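Local coordinates for putative Chlorite dismutase TA0507 (Thermoplasma acidophilum, PDB 3DTZ), which is of unknown function but belongs to the chlorite dismutase family, whose members generally bind heme and act as oxidoreductases, at residues L47-F58 with A94-I105. Sequence-based numbering, arbitrary orientation.
Sequences LDRMMRSIDEFF and AKERVQASMRPI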
# COMPACT_ATOMS: atom_id res chain seq x y z
N LEU D 47 15.39 -24.61 -12.23
CA LEU D 47 15.73 -23.20 -12.03
C LEU D 47 17.09 -22.87 -12.65
O LEU D 47 17.27 -21.82 -13.28
CB LEU D 47 15.71 -22.82 -10.53
CG LEU D 47 16.20 -21.41 -10.19
CD1 LEU D 47 15.34 -20.37 -10.94
CD2 LEU D 47 16.22 -21.14 -8.66
N ASP D 48 18.06 -23.78 -12.47
CA ASP D 48 19.41 -23.56 -12.97
C ASP D 48 19.40 -23.47 -14.49
O ASP D 48 20.03 -22.57 -15.08
CB ASP D 48 20.30 -24.71 -12.49
CG ASP D 48 21.69 -24.66 -13.07
OD1 ASP D 48 22.45 -23.70 -12.78
OD2 ASP D 48 22.03 -25.61 -13.80
N ARG D 49 18.68 -24.39 -15.12
CA ARG D 49 18.61 -24.40 -16.58
C ARG D 49 17.94 -23.11 -17.06
O ARG D 49 18.34 -22.51 -18.07
CB ARG D 49 17.88 -25.65 -17.08
CG ARG D 49 18.61 -26.94 -16.88
CD ARG D 49 17.91 -28.10 -17.65
NE ARG D 49 16.52 -28.27 -17.22
CZ ARG D 49 16.11 -29.14 -16.29
NH1 ARG D 49 16.97 -29.95 -15.69
NH2 ARG D 49 14.82 -29.19 -15.98
N MSE D 50 16.92 -22.67 -16.34
CA MSE D 50 16.23 -21.45 -16.75
C MSE D 50 17.09 -20.18 -16.66
O MSE D 50 17.04 -19.32 -17.54
CB MSE D 50 14.94 -21.29 -15.98
CG MSE D 50 14.16 -20.07 -16.42
SE MSE D 50 14.30 -18.72 -15.09
CE MSE D 50 13.03 -19.52 -14.01
N MSE D 51 17.85 -20.02 -15.58
CA MSE D 51 18.75 -18.86 -15.42
C MSE D 51 19.89 -18.87 -16.43
O MSE D 51 20.23 -17.83 -17.00
CB MSE D 51 19.32 -18.84 -14.02
CG MSE D 51 18.30 -18.63 -12.94
SE MSE D 51 17.77 -16.72 -12.96
CE MSE D 51 16.51 -16.86 -11.54
N ARG D 52 20.46 -20.04 -16.67
CA ARG D 52 21.48 -20.17 -17.72
C ARG D 52 20.89 -19.74 -19.08
O ARG D 52 21.53 -19.03 -19.83
CB ARG D 52 22.06 -21.58 -17.74
CG ARG D 52 23.07 -21.80 -16.61
CD ARG D 52 23.81 -23.15 -16.72
NE ARG D 52 22.95 -24.27 -16.30
CZ ARG D 52 22.57 -25.29 -17.05
NH1 ARG D 52 22.98 -25.42 -18.32
NH2 ARG D 52 21.79 -26.23 -16.53
N SER D 53 19.67 -20.18 -19.38
CA SER D 53 19.03 -19.81 -20.63
C SER D 53 18.76 -18.30 -20.77
O SER D 53 18.97 -17.74 -21.85
CB SER D 53 17.75 -20.62 -20.85
OG SER D 53 17.21 -20.30 -22.13
N ILE D 54 18.30 -17.65 -19.70
CA ILE D 54 18.16 -16.19 -19.70
C ILE D 54 19.49 -15.53 -20.05
O ILE D 54 19.55 -14.68 -20.93
CB ILE D 54 17.61 -15.67 -18.33
CG1 ILE D 54 16.19 -16.19 -18.11
CG2 ILE D 54 17.63 -14.13 -18.29
CD1 ILE D 54 15.53 -15.75 -16.81
N ASP D 55 20.55 -15.99 -19.40
CA ASP D 55 21.87 -15.43 -19.63
C ASP D 55 22.29 -15.59 -21.10
O ASP D 55 22.81 -14.66 -21.71
CB ASP D 55 22.86 -16.09 -18.67
CG ASP D 55 24.21 -15.45 -18.71
OD1 ASP D 55 24.36 -14.30 -18.28
OD2 ASP D 55 25.13 -16.11 -19.19
N GLU D 56 22.00 -16.77 -21.67
CA GLU D 56 22.29 -17.06 -23.07
C GLU D 56 21.50 -16.16 -24.04
O GLU D 56 22.02 -15.76 -25.08
CB GLU D 56 22.08 -18.56 -23.39
CG GLU D 56 20.62 -19.02 -23.60
CD GLU D 56 20.47 -20.54 -23.83
OE1 GLU D 56 21.27 -21.33 -23.28
OE2 GLU D 56 19.55 -20.94 -24.57
N PHE D 57 20.25 -15.84 -23.67
CA PHE D 57 19.40 -14.92 -24.46
C PHE D 57 20.08 -13.55 -24.63
O PHE D 57 20.14 -13.00 -25.73
CB PHE D 57 18.03 -14.75 -23.77
CG PHE D 57 17.19 -13.63 -24.32
CD1 PHE D 57 16.32 -13.84 -25.41
CD2 PHE D 57 17.23 -12.37 -23.73
CE1 PHE D 57 15.52 -12.81 -25.93
CE2 PHE D 57 16.43 -11.32 -24.23
CZ PHE D 57 15.57 -11.55 -25.33
N PHE D 58 20.58 -13.02 -23.51
CA PHE D 58 21.27 -11.73 -23.52
C PHE D 58 22.62 -11.82 -24.26
O PHE D 58 22.95 -10.94 -25.03
CB PHE D 58 21.41 -11.17 -22.08
CG PHE D 58 20.11 -10.62 -21.55
CD1 PHE D 58 19.69 -9.34 -21.88
CD2 PHE D 58 19.27 -11.43 -20.76
CE1 PHE D 58 18.46 -8.84 -21.39
CE2 PHE D 58 18.04 -10.97 -20.28
CZ PHE D 58 17.63 -9.67 -20.60
N ALA D 94 13.35 -8.17 -24.02
CA ALA D 94 14.10 -8.65 -22.85
C ALA D 94 13.17 -8.75 -21.65
O ALA D 94 13.16 -9.77 -20.97
CB ALA D 94 15.24 -7.69 -22.54
N LYS D 95 12.35 -7.72 -21.43
CA LYS D 95 11.41 -7.76 -20.29
C LYS D 95 10.45 -8.95 -20.44
O LYS D 95 10.21 -9.70 -19.49
CB LYS D 95 10.66 -6.43 -20.15
CG LYS D 95 9.57 -6.42 -19.02
CD LYS D 95 8.20 -6.82 -19.61
CE LYS D 95 7.08 -6.80 -18.53
NZ LYS D 95 5.76 -6.98 -19.20
N GLU D 96 9.95 -9.17 -21.63
CA GLU D 96 8.99 -10.27 -21.85
C GLU D 96 9.64 -11.64 -21.70
O GLU D 96 9.00 -12.56 -21.19
CB GLU D 96 8.36 -10.17 -23.22
CG GLU D 96 7.37 -9.01 -23.27
CD GLU D 96 6.93 -8.67 -24.67
OE1 GLU D 96 7.64 -9.02 -25.67
OE2 GLU D 96 5.88 -8.02 -24.76
N ARG D 97 10.89 -11.74 -22.13
CA ARG D 97 11.66 -12.97 -22.01
C ARG D 97 11.87 -13.35 -20.53
O ARG D 97 11.66 -14.51 -20.14
CB ARG D 97 13.02 -12.78 -22.69
CG ARG D 97 13.99 -13.97 -22.54
CD ARG D 97 13.53 -15.17 -23.34
NE ARG D 97 14.53 -16.26 -23.29
CZ ARG D 97 14.67 -17.07 -22.24
NH1 ARG D 97 13.89 -16.94 -21.18
NH2 ARG D 97 15.58 -18.04 -22.26
N VAL D 98 12.36 -12.40 -19.75
CA VAL D 98 12.58 -12.59 -18.32
C VAL D 98 11.22 -12.91 -17.64
O VAL D 98 11.08 -13.88 -16.90
CB VAL D 98 13.29 -11.39 -17.68
CG1 VAL D 98 13.35 -11.58 -16.14
CG2 VAL D 98 14.72 -11.25 -18.28
N GLN D 99 10.22 -12.08 -17.90
CA GLN D 99 8.90 -12.35 -17.32
C GLN D 99 8.32 -13.73 -17.64
O GLN D 99 7.76 -14.39 -16.76
CB GLN D 99 7.92 -11.22 -17.69
CG GLN D 99 6.60 -11.29 -16.94
CD GLN D 99 6.43 -10.14 -15.97
OE1 GLN D 99 7.29 -9.92 -15.08
NE2 GLN D 99 5.33 -9.35 -16.16
N ALA D 100 8.44 -14.17 -18.90
CA ALA D 100 7.88 -15.46 -19.34
C ALA D 100 8.57 -16.59 -18.60
O ALA D 100 7.94 -17.60 -18.26
CB ALA D 100 8.04 -15.64 -20.83
N SER D 101 9.88 -16.42 -18.36
CA SER D 101 10.66 -17.44 -17.66
C SER D 101 10.38 -17.47 -16.17
O SER D 101 10.39 -18.56 -15.55
CB SER D 101 12.16 -17.22 -17.91
OG SER D 101 12.47 -17.76 -19.20
N MSE D 102 10.14 -16.29 -15.61
CA MSE D 102 9.97 -16.16 -14.16
C MSE D 102 8.54 -16.46 -13.74
O MSE D 102 8.36 -16.98 -12.66
CB MSE D 102 10.31 -14.76 -13.65
CG MSE D 102 11.76 -14.30 -13.77
SE MSE D 102 13.06 -15.56 -12.96
CE MSE D 102 12.61 -15.28 -11.19
N ARG D 103 7.53 -16.14 -14.57
CA ARG D 103 6.14 -16.21 -14.09
C ARG D 103 5.64 -17.57 -13.54
O ARG D 103 4.85 -17.57 -12.60
CB ARG D 103 5.15 -15.53 -15.05
CG ARG D 103 4.66 -16.33 -16.17
CD ARG D 103 3.39 -15.70 -16.78
NE ARG D 103 3.65 -14.38 -17.37
CZ ARG D 103 4.09 -14.16 -18.61
NH1 ARG D 103 4.43 -15.16 -19.44
NH2 ARG D 103 4.23 -12.92 -19.03
N PRO D 104 6.09 -18.72 -14.10
CA PRO D 104 5.62 -19.99 -13.50
C PRO D 104 6.10 -20.21 -12.06
O PRO D 104 5.48 -21.01 -11.34
CB PRO D 104 6.23 -21.07 -14.42
CG PRO D 104 6.56 -20.33 -15.70
CD PRO D 104 6.99 -18.97 -15.24
N ILE D 105 7.16 -19.51 -11.63
CA ILE D 105 7.72 -19.74 -10.29
C ILE D 105 7.91 -18.50 -9.42
O ILE D 105 8.41 -18.60 -8.29
CB ILE D 105 9.10 -20.49 -10.37
CG1 ILE D 105 10.12 -19.65 -11.15
CG2 ILE D 105 8.89 -21.89 -10.98
CD1 ILE D 105 11.57 -20.10 -10.97
O HOH W 1 14.86 -19.27 -19.51
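Arg-97 lies along Phe-57, its CG 3.6 Å from the ring centroid, a CH-pi contact squarely over one face. With CG anti to the backbone N and a bend at chi2 (70°), the arginine chain runs across that face toward Ser-53. Its guanidinium plane stands 66° from the phenyl ring; NH2 comes within 2.8 Å of Ser-53 OG, at the guanidinium edge, while NH1 donates to a water that in turn donates to Met-50 O. Were Phe-57 replaced by an alanine, the aliphatic part of Arg-97 would probably lose its flat support and the guanidinium would be freer to swing away from Ser-53. Deeper in, Phe-58 turns its edge to Val-98 CG2 and brings CE1 to 3.6 Å from Ala-94 CB; Phe-67 stacks on it from strand 64-72. Ile-54 CD1 reaches Ser-101 CB at 3.8 Å. Toward the other end, the selenium atoms of selenomethionines Met-50 and Met-102 lie 4.0 Å apart, and Met-50 CE meets Ile-105 CD1 tip to tip, tightly at 3.4 Å. The helical segments 47-58 and 94-102 run nearly antiparallel (172°) and pack on the antiparallel sheet, as in the ferredoxin-like halves of this family. The chemistry thus divides: apolar contacts supply most of the join, the buried ones (Phe-58, Ile-54, Val-98, Met-102) facing the sheet, while the guanidinium sits among serine hydroxyls and a bridging water on the partly exposed side.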